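Local coordinates for protein replicative DNA helicase (Nostoc punctiforme, PDB 4O1R) that carries an intein that probably excises itself from the helicase precursor and joins the flanking sequences by protein splicing, at residues T54-L62 with K69-K77; L87-L96 with Y107-T115. One frame throughout, in Å; residues are numbered along the deposited sequence. Where two conformers were deposited one is given.

How the contacts relate
Contact 1 and contact 2 follow one another along the chain, contact 1 closing before contact 2 opens, with centres about 14 Å apart. Each joins the two strands of a beta hairpin, 57-64 with 69-72 in the first and 95-99 with 106-126 in the second. The hairpins merge into one curled antiparallel sheet because 57-64 also pairs with the long strand 106-126, and a probable hydrogen bond from Thr-61 N to Thr-115 O (2.8 Å) marks the seam. Leu-87 ties them again, packing on Phe-60 and pairing through its N with His-76 O. The two hairpins thus belong to one sheet of a mainly beta chain, as expected of an intein.

Contact 1 of 2, residues T54-L62 with K69-K77; sequences TGIKPLFTL and KIRATGNHK
In one of its two modelled conformers, CG of Arg-71 stands anti to its carbonyl carbon (chi1 -66°) and the chain then bends at chi3 (71°), which brings the guanidinium alongside Leu-59. There Leu-59 CD1 rests on one face of the flat group, offset toward its rim and 3.7 Å from Arg-71 NH2, the two side chains meeting at about a right angle. Thr-61 comes in at the edge instead: its OG1 lies near the guanidinium plane and 3.3 Å from Arg-71 CG. That hydroxyl is hydrogen-bonded to Ser-117, while Arg-71 gives NH2 to the Ser-117 carbonyl and NH1 to a salt bridge with Glu-120, so strand 106-126 fixes the polar ends of both. The methyl of Thr-61 leans the other way, onto Lys-69 CG at 3.6 Å in one of the two modelled Lys-69 conformers.

Underneath runs an antiparallel hairpin of the Hint (hedgehog/intein) fold. Phe-60 with Ala-72 and Leu-62 with Ile-70 are hydrogen-bonded pairs, the bond from Leu-62 N to Ile-70 O measuring 2.9 Å, and Thr-61 opposite Arg-71 is the non-hydrogen-bonded pair between them.

Beyond the Phe-60 and Ala-72 pair a water takes over from direct bonds, linking Pro-58 O, to which it donates at 2.7 Å, with Gly-74 N, from which it accepts. The Phe-60 ring turns its edge to Ala-72 O. Residues Thr-73 to His-76 form a type I turn whose sequence matches the TxxH motif of intein block B. Thr-73 OG1 donates to Asn-75 OD1 at 2.8 Å and also bonds to Ala-4 N, while His-76 ND1 bonds to Ala-4 O.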
ATOM      1  N   THR A  54       6.340  10.389   8.521  1.00 13.28           N
ATOM      2  CA  THR A  54       6.494   9.905   9.890  1.00 14.18           C
ATOM      3  C   THR A  54       7.960   9.859  10.321  1.00 14.16           C
ATOM      4  O   THR A  54       8.279   9.309  11.379  1.00 15.80           O
ATOM      5  CB  THR A  54       5.844   8.530  10.121  1.00 14.45           C
ATOM      6  OG1 THR A  54       6.479   7.571   9.281  1.00 16.29           O
ATOM      7  CG2 THR A  54       4.354   8.558   9.814  1.00 16.81           C
ATOM      8  N   GLY A  55       8.843  10.457   9.528  1.00 13.25           N
ATOM      9  CA  GLY A  55      10.271  10.500   9.869  1.00 13.42           C
ATOM     10  C   GLY A  55      11.078   9.538   9.022  1.00 12.40           C
ATOM     11  O   GLY A  55      10.595   9.049   7.996  1.00 13.48           O
ATOM     12  N   ILE A  56      12.310   9.282   9.451  1.00 11.77           N
ATOM     13  CA  ILE A  56      13.211   8.378   8.760  1.00 12.04           C
ATOM     14  C   ILE A  56      13.165   7.031   9.453  1.00 11.45           C
ATOM     15  O   ILE A  56      13.374   6.951  10.668  1.00 12.77           O
ATOM     16  CB  ILE A  56      14.634   8.952   8.763  1.00 11.79           C
ATOM     17  CG1 ILE A  56      14.687  10.217   7.889  1.00 13.02           C
ATOM     18  CG2 ILE A  56      15.634   7.898   8.265  1.00 13.21           C
ATOM     19  CD1 ILE A  56      15.947  11.062   8.077  1.00 14.09           C
ATOM     20  N   LYS A  57      12.854   5.979   8.693  1.00 11.39           N
ATOM     21  CA  LYS A  57      12.664   4.644   9.254  1.00 12.03           C
ATOM     22  C   LYS A  57      13.267   3.592   8.333  1.00 11.74           C
ATOM     23  O   LYS A  57      13.474   3.845   7.143  1.00 11.48           O
ATOM     24  CB  LYS A  57      11.162   4.366   9.459  1.00 12.40           C
ATOM     25  CG  LYS A  57      10.618   5.237  10.592  0.53 12.60           C
ATOM     26  CD  LYS A  57       9.164   4.990  10.882  0.53 13.31           C
ATOM     27  CE  LYS A  57       8.549   6.186  11.584  0.53 15.98           C
ATOM     28  NZ  LYS A  57       9.104   6.398  12.943  0.53 18.99           N
ATOM     29  N   PRO A  58      13.527   2.388   8.867  1.00 11.82           N
ATOM     30  CA  PRO A  58      14.000   1.275   8.036  1.00 11.65           C
ATOM     31  C   PRO A  58      12.932   0.786   7.064  1.00 11.57           C
ATOM     32  O   PRO A  58      11.748   0.708   7.408  1.00 12.27           O
ATOM     33  CB  PRO A  58      14.349   0.179   9.066  1.00 12.36           C
ATOM     34  CG  PRO A  58      14.389   0.865  10.401  1.00 13.26           C
ATOM     35  CD  PRO A  58      13.420   2.000  10.287  1.00 12.63           C
ATOM     36  N   LEU A  59      13.365   0.489   5.847  1.00 11.67           N
ATOM     37  CA  LEU A  59      12.493   0.014   4.782  1.00 11.78           C
ATOM     38  C   LEU A  59      12.882  -1.375   4.330  1.00 11.53           C
ATOM     39  O   LEU A  59      14.076  -1.716   4.306  1.00 12.07           O
ATOM     40  CB  LEU A  59      12.564   0.952   3.569  1.00 12.67           C
ATOM     41  CG  LEU A  59      11.821   2.277   3.712  1.00 13.11           C
ATOM     42  CD1 LEU A  59      12.166   3.208   2.569  1.00 16.17           C
ATOM     43  CD2 LEU A  59      10.310   2.049   3.806  1.00 13.49           C
ATOM     44  N   PHE A  60      11.861  -2.129   3.915  1.00 10.98           N
ATOM     45  CA  PHE A  60      12.049  -3.435   3.281  1.00 10.85           C
ATOM     46  C   PHE A  60      11.405  -3.397   1.910  1.00 10.90           C
ATOM     47  O   PHE A  60      10.301  -2.882   1.765  1.00 11.69           O
ATOM     48  CB  PHE A  60      11.388  -4.531   4.123  1.00 11.81           C
ATOM     49  CG  PHE A  60      12.042  -4.730   5.460  1.00 13.01           C
ATOM     50  CD1 PHE A  60      11.754  -3.865   6.521  1.00 14.61           C
ATOM     51  CD2 PHE A  60      12.969  -5.748   5.653  1.00 14.74           C
ATOM     52  CE1 PHE A  60      12.381  -4.009   7.761  1.00 17.19           C
ATOM     53  CE2 PHE A  60      13.603  -5.900   6.893  1.00 17.02           C
ATOM     54  CZ  PHE A  60      13.300  -5.034   7.935  1.00 17.89           C
ATOM     55  N   THR A  61      12.100  -3.948   0.916  1.00 11.04           N
ATOM     56  CA  THR A  61      11.552  -4.091  -0.436  1.00 11.37           C
ATOM     57  C   THR A  61      10.888  -5.448  -0.555  1.00 11.05           C
ATOM     58  O   THR A  61      11.529  -6.490  -0.345  1.00 11.40           O
ATOM     59  CB  THR A  61      12.649  -3.961  -1.480  1.00 12.33           C
ATOM     60  OG1 THR A  61      13.319  -2.717  -1.275  1.00 14.16           O
ATOM     61  CG2 THR A  61      12.072  -3.973  -2.891  1.00 13.43           C
ATOM     62  N   LEU A  62       9.602  -5.426  -0.871  1.00 10.73           N
ATOM     63  CA  LEU A  62       8.828  -6.640  -1.076  1.00 11.03           C
ATOM     64  C   LEU A  62       8.503  -6.746  -2.557  1.00 11.21           C
ATOM     65  O   LEU A  62       8.047  -5.771  -3.148  1.00 11.82           O
ATOM     66  CB  LEU A  62       7.562  -6.570  -0.227  1.00 12.13           C
ATOM     67  CG  LEU A  62       6.603  -7.763  -0.300  1.00 12.90           C
ATOM     68  CD1 LEU A  62       5.863  -7.898   1.015  1.00 15.40           C
ATOM     69  CD2 LEU A  62       5.630  -7.601  -1.463  1.00 14.26           C
ATOM     70  N   LYS A  69       6.251  -4.355  -6.746  1.00 12.96           N
ATOM     71  CA  LYS A  69       7.322  -4.089  -5.791  1.00 13.33           C
ATOM     72  C   LYS A  69       6.942  -2.876  -4.971  1.00 12.54           C
ATOM     73  O   LYS A  69       6.401  -1.902  -5.512  1.00 13.01           O
ATOM     74  CB  LYS A  69       8.613  -3.768  -6.550  1.00 15.28           C
ATOM     75  CG  LYS A  69       9.866  -3.728  -5.702  0.53 16.31           C
ATOM     76  CD  LYS A  69      11.058  -3.271  -6.528  0.53 20.35           C
ATOM     77  CE  LYS A  69      11.543  -4.339  -7.484  0.53 22.33           C
ATOM     78  NZ  LYS A  69      12.798  -3.911  -8.161  0.53 24.42           N
ATOM     79  N   ILE A  70       7.231  -2.922  -3.676  1.00 11.71           N
ATOM     80  CA  ILE A  70       6.970  -1.789  -2.802  1.00 12.24           C
ATOM     81  C   ILE A  70       8.006  -1.774  -1.700  1.00 11.64           C
ATOM     82  O   ILE A  70       8.546  -2.820  -1.337  1.00 11.60           O
ATOM     83  CB  ILE A  70       5.523  -1.848  -2.244  1.00 12.30           C
ATOM     84  CG1 ILE A  70       5.085  -0.515  -1.610  1.00 14.47           C
ATOM     85  CG2 ILE A  70       5.355  -3.045  -1.291  1.00 13.22           C
ATOM     86  CD1 ILE A  70       3.593  -0.495  -1.269  1.00 16.26           C
ATOM     87  N   ARG A  71       8.280  -0.583  -1.177  1.00 11.41           N
ATOM     88  CA  ARG A  71       9.204  -0.422  -0.050  1.00 11.46           C
ATOM     89  C   ARG A  71       8.435   0.132   1.127  1.00 10.82           C
ATOM     90  O   ARG A  71       7.887   1.233   1.056  1.00 11.37           O
ATOM     91  CB  ARG A  71      10.394   0.471  -0.426  1.00 12.18           C
ATOM     92  CG  ARG A  71      11.240  -0.227  -1.494  0.58 13.53           C
ATOM     93  CD  ARG A  71      12.349   0.622  -2.033  0.58 16.10           C
ATOM     94  NE  ARG A  71      13.391   0.805  -1.040  0.58 16.71           N
ATOM     95  CZ  ARG A  71      13.893   1.982  -0.690  0.58 17.15           C
ATOM     96  NH1 ARG A  71      13.445   3.092  -1.268  0.58 17.32           N
ATOM     97  NH2 ARG A  71      14.851   2.040   0.227  0.58 18.40           N
ATOM     98  N   ALA A  72       8.378  -0.657   2.204  1.00 10.37           N
ATOM     99  CA  ALA A  72       7.538  -0.356   3.350  1.00 10.48           C
ATOM    100  C   ALA A  72       8.253  -0.643   4.655  1.00 10.62           C
ATOM    101  O   ALA A  72       9.200  -1.428   4.706  1.00 10.81           O
ATOM    102  CB  ALA A  72       6.227  -1.163   3.286  1.00 11.70           C
ATOM    103  N   THR A  73       7.789  -0.006   5.718  1.00 10.09           N
ATOM    104  CA  THR A  73       8.329  -0.323   7.040  1.00 10.02           C
ATOM    105  C   THR A  73       7.922  -1.738   7.469  1.00 10.11           C
ATOM    106  O   THR A  73       6.955  -2.307   6.954  1.00 10.57           O
ATOM    107  CB  THR A  73       7.878   0.693   8.081  1.00 10.27           C
ATOM    108  OG1 THR A  73       6.446   0.700   8.141  1.00 10.42           O
ATOM    109  CG2 THR A  73       8.373   2.099   7.744  1.00 11.41           C
ATOM    110  N   GLY A  74       8.659  -2.291   8.427  1.00 10.39           N
ATOM    111  CA  GLY A  74       8.428  -3.656   8.870  1.00 11.02           C
ATOM    112  C   GLY A  74       7.052  -3.859   9.474  1.00 11.00           C
ATOM    113  O   GLY A  74       6.505  -4.958   9.419  1.00 11.81           O
ATOM    114  N   ASN A  75       6.500  -2.813  10.080  1.00 11.18           N
ATOM    115  CA  ASN A  75       5.184  -2.904  10.691  1.00 11.40           C
ATOM    116  C   ASN A  75       4.033  -2.600   9.742  1.00 11.39           C
ATOM    117  O   ASN A  75       2.880  -2.666  10.154  1.00 13.02           O
ATOM    118  CB  ASN A  75       5.085  -2.022  11.956  1.00 11.41           C
ATOM    119  CG  ASN A  75       5.274  -0.537  11.689  1.00 12.21           C
ATOM    120  OD1 ASN A  75       5.904  -0.125  10.713  1.00 13.10           O
ATOM    121  ND2 ASN A  75       4.742   0.278  12.596  1.00 14.07           N
ATOM    122  N   HIS A  76       4.317  -2.249   8.487  1.00 10.71           N
ATOM    123  CA  HIS A  76       3.213  -1.982   7.581  1.00 11.02           C
ATOM    124  C   HIS A  76       2.487  -3.264   7.230  1.00 11.49           C
ATOM    125  O   HIS A  76       3.126  -4.260   6.914  1.00 12.08           O
ATOM    126  CB  HIS A  76       3.666  -1.292   6.299  1.00 11.73           C
ATOM    127  CG  HIS A  76       2.625  -0.379   5.749  1.00 12.00           C
ATOM    128  ND1 HIS A  76       2.891   0.914   5.366  1.00 15.40           N
ATOM    129  CD2 HIS A  76       1.292  -0.557   5.573  1.00 16.46           C
ATOM    130  CE1 HIS A  76       1.766   1.495   4.979  1.00 14.83           C
ATOM    131  NE2 HIS A  76       0.788   0.618   5.077  1.00 17.78           N
ATOM    132  N   LYS A  77       1.163  -3.218   7.259  1.00 12.09           N
ATOM    133  CA  LYS A  77       0.355  -4.426   7.035  1.00 12.48           C
ATOM    134  C   LYS A  77      -0.119  -4.572   5.586  1.00 11.89           C
ATOM    135  O   LYS A  77      -0.440  -3.593   4.897  1.00 12.78           O
ATOM    136  CB  LYS A  77      -0.834  -4.489   7.997  1.00 13.72           C
ATOM    137  CG  LYS A  77      -0.419  -4.682   9.471  1.00 15.15           C
ATOM    138  CD  LYS A  77      -1.614  -4.947  10.380  1.00 20.58           C
ATOM    139  CE  LYS A  77      -1.157  -5.208  11.804  1.00 23.08           C
ATOM    140  NZ  LYS A  77      -2.275  -5.638  12.675  1.00 26.50           N
TER
HETATM  141  O   HOH W   1      10.750  -0.615   9.544  1.00 13.39           O

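Contact 2 of 2, residues L87-L96 with Y107-T115; sequences LDELTPKEHL and YWDEIVSIT. Unlike the reference sequence in segment 107-115: Thr-115 (reference Glu). With NA (sodium ion), chain B.
His-95 and Glu-110 face each other across a non-hydrogen-bonded pair, the imidazole lying with one face over the Glu-110 backbone and its CB, a CH-pi contact of 4.1 Å from Glu-110 CB to the ring centroid. The ring edge is turned to Trp-108, His-95 CD2 standing 3.1 Å from Trp-108 O. With an alanine in place of His-95, Glu-110 CB would probably lose its cover and the Trp-108 carbonyl the ring edge now set against it.

The backbone polar atoms are matched at both ends of the pair. Leu-96 N gives to Asp-109 O and Asp-109 N returns a bond to Leu-96 O; Ile-111 N reaches Glu-94 O at 2.8 Å with a nearly straight N-H (167°). Lys-93 N to Ile-111 O is more bent, at 143°. Glu-94 OE1 takes two donors, Thr-91 N nearly along the C-O axis and Thr-91 OG1 from above the carboxylate plane, while its OE2 forms a salt bridge with Lys-85. Asp-109 OD2 is held by Thr-64 OG1 and Leu-66 N.

Apolar groups fill in behind: Ile-111 CD1 sits 3.8 Å from both Leu-90 CD1 and Leu-96 CG, and Ile-114 CD1 packs on Leu-90 CB.

Thr-91 OG1, set between its backbone N and carbonyl carbon (chi1 66°), also binds the sodium ion at 2.4 Å, with Pro-92 O and two waters as further ligands. The ion thus marks the type II turn from Thr-91 to Glu-94, which leads into a beta hairpin of the Hint fold.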
ATOM      1  N   LEU A  87       4.538  -6.653   7.414  1.00 10.46           N
ATOM      2  CA  LEU A  87       5.577  -7.075   6.488  1.00 10.24           C
ATOM      3  C   LEU A  87       6.597  -7.990   7.181  1.00 10.37           C
ATOM      4  O   LEU A  87       7.007  -9.021   6.615  1.00 11.09           O
ATOM      5  CB  LEU A  87       6.262  -5.847   5.852  1.00 10.46           C
ATOM      6  CG  LEU A  87       7.420  -6.157   4.887  1.00 11.00           C
ATOM      7  CD1 LEU A  87       7.543  -5.067   3.824  1.00 12.46           C
ATOM      8  CD2 LEU A  87       8.746  -6.329   5.637  1.00 12.82           C
ATOM      9  N   ASP A  88       6.984  -7.634   8.408  1.00 10.35           N
ATOM     10  CA  ASP A  88       7.995  -8.416   9.106  1.00 11.17           C
ATOM     11  C   ASP A  88       7.456  -9.702   9.740  1.00 11.10           C
ATOM     12  O   ASP A  88       8.192 -10.395  10.450  1.00 11.56           O
ATOM     13  CB  ASP A  88       8.801  -7.542  10.086  1.00 12.25           C
ATOM     14  CG  ASP A  88       7.971  -6.970  11.212  1.00 12.88           C
ATOM     15  OD1 ASP A  88       6.867  -7.472  11.502  1.00 12.50           O
ATOM     16  OD2 ASP A  88       8.448  -5.988  11.832  1.00 15.82           O
ATOM     17  N   GLU A  89       6.195 -10.039   9.420  1.00 11.26           N
ATOM     18  CA  GLU A  89       5.630 -11.353   9.750  1.00 11.41           C
ATOM     19  C   GLU A  89       5.305 -12.193   8.511  1.00 10.80           C
ATOM     20  O   GLU A  89       4.831 -13.315   8.635  1.00 11.63           O
ATOM     21  CB  GLU A  89       4.387 -11.192  10.633  1.00 13.37           C
ATOM     22  CG  GLU A  89       4.715 -10.598  12.024  1.00 16.07           C
ATOM     23  CD  GLU A  89       5.544 -11.531  12.940  1.00 20.19           C
ATOM     24  OE1 GLU A  89       5.466 -12.771  12.803  1.00 22.80           O
ATOM     25  OE2 GLU A  89       6.286 -11.021  13.812  1.00 24.00           O
ATOM     26  N   LEU A  90       5.592 -11.666   7.324  1.00 10.49           N
ATOM     27  CA  LEU A  90       5.324 -12.395   6.088  1.00 10.47           C
ATOM     28  C   LEU A  90       6.449 -13.363   5.776  1.00 11.44           C
ATOM     29  O   LEU A  90       7.612 -13.131   6.128  1.00 12.93           O
ATOM     30  CB  LEU A  90       5.152 -11.417   4.926  1.00 10.61           C
ATOM     31  CG  LEU A  90       3.936 -10.493   5.019  1.00 10.76           C
ATOM     32  CD1 LEU A  90       4.002  -9.438   3.937  1.00 12.19           C
ATOM     33  CD2 LEU A  90       2.652 -11.298   4.879  1.00 13.12           C
ATOM     34  N   THR A  91       6.101 -14.444   5.094  1.00 12.52           N
ATOM     35  CA  THR A  91       7.063 -15.505   4.800  1.00 12.90           C
ATOM     36  C   THR A  91       7.235 -15.671   3.290  1.00 13.10           C
ATOM     37  O   THR A  91       6.390 -15.236   2.494  1.00 11.96           O
ATOM     38  CB  THR A  91       6.625 -16.853   5.430  1.00 12.99           C
ATOM     39  OG1 THR A  91       5.422 -17.304   4.793  1.00 13.67           O
ATOM     40  CG2 THR A  91       6.404 -16.734   6.962  1.00 13.37           C
ATOM     41  N   PRO A  92       8.340 -16.321   2.876  1.00 13.02           N
ATOM     42  CA  PRO A  92       8.509 -16.591   1.449  1.00 13.33           C
ATOM     43  C   PRO A  92       7.318 -17.401   0.934  1.00 12.99           C
ATOM     44  O   PRO A  92       6.827 -18.279   1.647  1.00 12.97           O
ATOM     45  CB  PRO A  92       9.794 -17.424   1.401  1.00 14.29           C
ATOM     46  CG  PRO A  92      10.549 -16.989   2.644  1.00 14.25           C
ATOM     47  CD  PRO A  92       9.467 -16.826   3.682  1.00 13.32           C
ATOM     48  N   LYS A  93       6.858 -17.087  -0.278  1.00 13.16           N
ATOM     49  CA  LYS A  93       5.733 -17.779  -0.942  1.00 13.71           C
ATOM     50  C   LYS A  93       4.363 -17.445  -0.377  1.00 12.88           C
ATOM     51  O   LYS A  93       3.361 -17.894  -0.913  1.00 14.09           O
ATOM     52  CB  LYS A  93       5.926 -19.301  -0.986  1.00 14.12           C
ATOM     53  CG  LYS A  93       7.221 -19.682  -1.708  1.00 16.55           C
ATOM     54  CD  LYS A  93       7.365 -21.160  -1.889  1.00 20.10           C
ATOM     55  CE  LYS A  93       7.573 -21.801  -0.563  1.00 22.06           C
ATOM     56  NZ  LYS A  93       7.714 -23.261  -0.683  1.00 24.21           N
ATOM     57  N   GLU A  94       4.308 -16.645   0.682  1.00 11.88           N
ATOM     58  CA  GLU A  94       3.010 -16.204   1.185  1.00 12.05           C
ATOM     59  C   GLU A  94       2.343 -15.301   0.141  1.00 11.82           C
ATOM     60  O   GLU A  94       3.022 -14.571  -0.580  1.00 12.37           O
ATOM     61  CB  GLU A  94       3.186 -15.494   2.524  1.00 11.91           C
ATOM     62  CG  GLU A  94       1.892 -15.294   3.283  1.00 12.82           C
ATOM     63  CD  GLU A  94       2.111 -15.198   4.769  1.00 13.91           C
ATOM     64  OE1 GLU A  94       3.274 -15.221   5.232  1.00 15.88           O
ATOM     65  OE2 GLU A  94       1.101 -15.143   5.492  1.00 17.52           O
ATOM     66  N   HIS A  95       1.013 -15.349   0.052  1.00 11.38           N
ATOM     67  CA  HIS A  95       0.300 -14.570  -0.956  1.00 11.50           C
ATOM     68  C   HIS A  95      -0.338 -13.312  -0.370  1.00 11.83           C
ATOM     69  O   HIS A  95      -0.792 -13.314   0.780  1.00 12.38           O
ATOM     70  CB  HIS A  95      -0.782 -15.435  -1.606  1.00 11.81           C
ATOM     71  CG  HIS A  95      -0.253 -16.527  -2.492  1.00 12.29           C
ATOM     72  ND1 HIS A  95       0.508 -17.584  -2.033  1.00 15.26           N
ATOM     73  CD2 HIS A  95      -0.431 -16.740  -3.817  1.00 13.62           C
ATOM     74  CE1 HIS A  95       0.793 -18.390  -3.047  1.00 14.34           C
ATOM     75  NE2 HIS A  95       0.231 -17.900  -4.135  1.00 14.92           N
ATOM     76  N   LEU A  96      -0.378 -12.256  -1.184  1.00 11.67           N
ATOM     77  CA  LEU A  96      -0.964 -10.967  -0.804  1.00 12.45           C
ATOM     78  C   LEU A  96      -2.026 -10.553  -1.805  1.00 12.54           C
ATOM     79  O   LEU A  96      -1.939 -10.889  -2.995  1.00 12.78           O
ATOM     80  CB  LEU A  96       0.094  -9.864  -0.790  1.00 14.32           C
ATOM     81  CG  LEU A  96       1.315 -10.040   0.086  1.00 15.18           C
ATOM     82  CD1 LEU A  96       2.162  -8.790  -0.072  1.00 16.72           C
ATOM     83  CD2 LEU A  96       0.862 -10.237   1.522  1.00 16.54           C
ATOM     84  N   TYR A 107      -6.496 -10.225  -6.897  1.00 18.06           N
ATOM     85  CA  TYR A 107      -5.864 -11.515  -7.099  1.00 17.75           C
ATOM     86  C   TYR A 107      -4.830 -11.705  -5.997  1.00 16.41           C
ATOM     87  O   TYR A 107      -4.318 -10.736  -5.428  1.00 16.45           O
ATOM     88  CB  TYR A 107      -5.320 -11.697  -8.521  0.50 18.05           C
ATOM     89  CG  TYR A 107      -4.018 -11.024  -8.738  0.50 17.79           C
ATOM     90  CD1 TYR A 107      -2.834 -11.741  -8.679  0.50 18.12           C
ATOM     91  CD2 TYR A 107      -3.959  -9.658  -8.974  0.50 18.99           C
ATOM     92  CE1 TYR A 107      -1.639 -11.121  -8.853  0.50 19.69           C
ATOM     93  CE2 TYR A 107      -2.764  -9.031  -9.153  0.50 19.54           C
ATOM     94  CZ  TYR A 107      -1.607  -9.761  -9.088  0.50 20.02           C
ATOM     95  OH  TYR A 107      -0.402  -9.125  -9.263  0.50 20.71           O
ATOM     96  N   TRP A 108      -4.528 -12.959  -5.695  1.00 15.55           N
ATOM     97  CA  TRP A 108      -3.598 -13.291  -4.619  1.00 15.60           C
ATOM     98  C   TRP A 108      -2.236 -13.652  -5.181  1.00 15.82           C
ATOM     99  O   TRP A 108      -2.033 -14.782  -5.629  1.00 18.02           O
ATOM    100  CB  TRP A 108      -4.155 -14.467  -3.821  1.00 15.61           C
ATOM    101  CG  TRP A 108      -5.451 -14.140  -3.155  1.00 15.02           C
ATOM    102  CD1 TRP A 108      -6.703 -14.447  -3.606  1.00 17.37           C
ATOM    103  CD2 TRP A 108      -5.633 -13.412  -1.929  1.00 14.69           C
ATOM    104  NE1 TRP A 108      -7.648 -13.972  -2.730  1.00 18.09           N
ATOM    105  CE2 TRP A 108      -7.020 -13.335  -1.691  1.00 16.62           C
ATOM    106  CE3 TRP A 108      -4.756 -12.841  -0.993  1.00 15.48           C
ATOM    107  CZ2 TRP A 108      -7.558 -12.691  -0.569  1.00 17.03           C
ATOM    108  CZ3 TRP A 108      -5.300 -12.200   0.125  1.00 15.85           C
ATOM    109  CH2 TRP A 108      -6.686 -12.135   0.328  1.00 17.00           C
ATOM    110  N   ASP A 109      -1.308 -12.702  -5.154  1.00 14.27           N
ATOM    111  CA  ASP A 109       0.003 -12.910  -5.760  1.00 14.26           C
ATOM    112  C   ASP A 109       0.990 -13.435  -4.723  1.00 13.86           C
ATOM    113  O   ASP A 109       0.917 -13.095  -3.545  1.00 15.81           O
ATOM    114  CB  ASP A 109       0.520 -11.606  -6.377  1.00 14.92           C
ATOM    115  CG  ASP A 109       1.562 -11.835  -7.473  1.00 16.40           C
ATOM    116  OD1 ASP A 109       1.839 -12.992  -7.856  1.00 19.42           O
ATOM    117  OD2 ASP A 109       2.064 -10.818  -7.962  1.00 20.30           O
ATOM    118  N   GLU A 110       1.935 -14.232  -5.180  1.00 13.18           N
ATOM    119  CA  GLU A 110       2.952 -14.814  -4.322  1.00 12.33           C
ATOM    120  C   GLU A 110       4.105 -13.840  -4.070  1.00 11.86           C
ATOM    121  O   GLU A 110       4.612 -13.212  -5.011  1.00 12.45           O
ATOM    122  CB  GLU A 110       3.500 -16.054  -5.035  1.00 13.05           C
ATOM    123  CG  GLU A 110       4.472 -16.845  -4.203  1.00 13.74           C
ATOM    124  CD  GLU A 110       5.312 -17.795  -5.016  1.00 17.88           C
ATOM    125  OE1 GLU A 110       5.767 -17.415  -6.116  1.00 21.66           O
ATOM    126  OE2 GLU A 110       5.560 -18.899  -4.525  1.00 20.25           O
ATOM    127  N   ILE A 111       4.541 -13.740  -2.815  1.00 11.46           N
ATOM    128  CA  ILE A 111       5.768 -13.009  -2.481  1.00 11.98           C
ATOM    129  C   ILE A 111       6.978 -13.831  -2.901  1.00 11.94           C
ATOM    130  O   ILE A 111       7.098 -15.011  -2.513  1.00 13.70           O
ATOM    131  CB  ILE A 111       5.857 -12.745  -0.971  1.00 12.25           C
ATOM    132  CG1 ILE A 111       4.709 -11.840  -0.520  1.00 13.28           C
ATOM    133  CG2 ILE A 111       7.216 -12.104  -0.609  1.00 13.51           C
ATOM    134  CD1 ILE A 111       4.507 -11.824   0.974  1.00 14.73           C
ATOM    135  N   VAL A 112       7.863 -13.224  -3.697  1.00 11.71           N
ATOM    136  CA  VAL A 112       9.113 -13.897  -4.105  1.00 12.19           C
ATOM    137  C   VAL A 112      10.353 -13.404  -3.364  1.00 12.08           C
ATOM    138  O   VAL A 112      11.356 -14.115  -3.299  1.00 13.49           O
ATOM    139  CB  VAL A 112       9.347 -13.879  -5.647  1.00 12.47           C
ATOM    140  CG1 VAL A 112       8.221 -14.615  -6.373  1.00 13.30           C
ATOM    141  CG2 VAL A 112       9.481 -12.469  -6.167  1.00 13.76           C
ATOM    142  N   SER A 113      10.283 -12.207  -2.786  1.00 11.37           N
ATOM    143  CA  SER A 113      11.414 -11.694  -2.025  1.00 11.70           C
ATOM    144  C   SER A 113      11.014 -10.603  -1.066  1.00 10.72           C
ATOM    145  O   SER A 113      10.115  -9.806  -1.352  1.00 11.60           O
ATOM    146  CB  SER A 113      12.534 -11.217  -2.959  1.00 12.82           C
ATOM    147  OG  SER A 113      12.100 -10.160  -3.754  0.58 10.68           O
ATOM    148  N   ILE A 114      11.682 -10.596   0.082  1.00 10.67           N
ATOM    149  CA  ILE A 114      11.633  -9.471   1.019  1.00 11.13           C
ATOM    150  C   ILE A 114      13.070  -9.181   1.417  1.00 11.50           C
ATOM    151  O   ILE A 114      13.789 -10.091   1.853  1.00 12.09           O
ATOM    152  CB  ILE A 114      10.771  -9.748   2.274  1.00 10.95           C
ATOM    153  CG1 ILE A 114       9.337 -10.124   1.876  1.00 12.79           C
ATOM    154  CG2 ILE A 114      10.754  -8.518   3.169  1.00 12.66           C
ATOM    155  CD1 ILE A 114       8.489 -10.566   3.059  1.00 14.17           C
ATOM    156  N   THR A 115      13.488  -7.920   1.278  1.00 12.08           N
ATOM    157  CA  THR A 115      14.891  -7.556   1.450  1.00 14.10           C
ATOM    158  C   THR A 115      14.994  -6.231   2.176  1.00 13.37           C
ATOM    159  O   THR A 115      14.408  -5.242   1.738  1.00 13.52           O
ATOM    160  CB  THR A 115      15.571  -7.389   0.053  1.00 14.79           C
ATOM    161  OG1 THR A 115      15.424  -8.586  -0.730  1.00 22.22           O
ATOM    162  CG2 THR A 115      17.049  -7.026   0.191  1.00 19.00           C
TER
HETATM  163 NA    NA B 201       5.654 -19.250   3.394  1.00 14.54          NA
HETATM  164  O   HOH W   2       3.258 -19.063   3.433  1.00 26.29           O
HETATM  165  O   HOH W   3       5.423 -21.392   2.381  1.00 22.70           O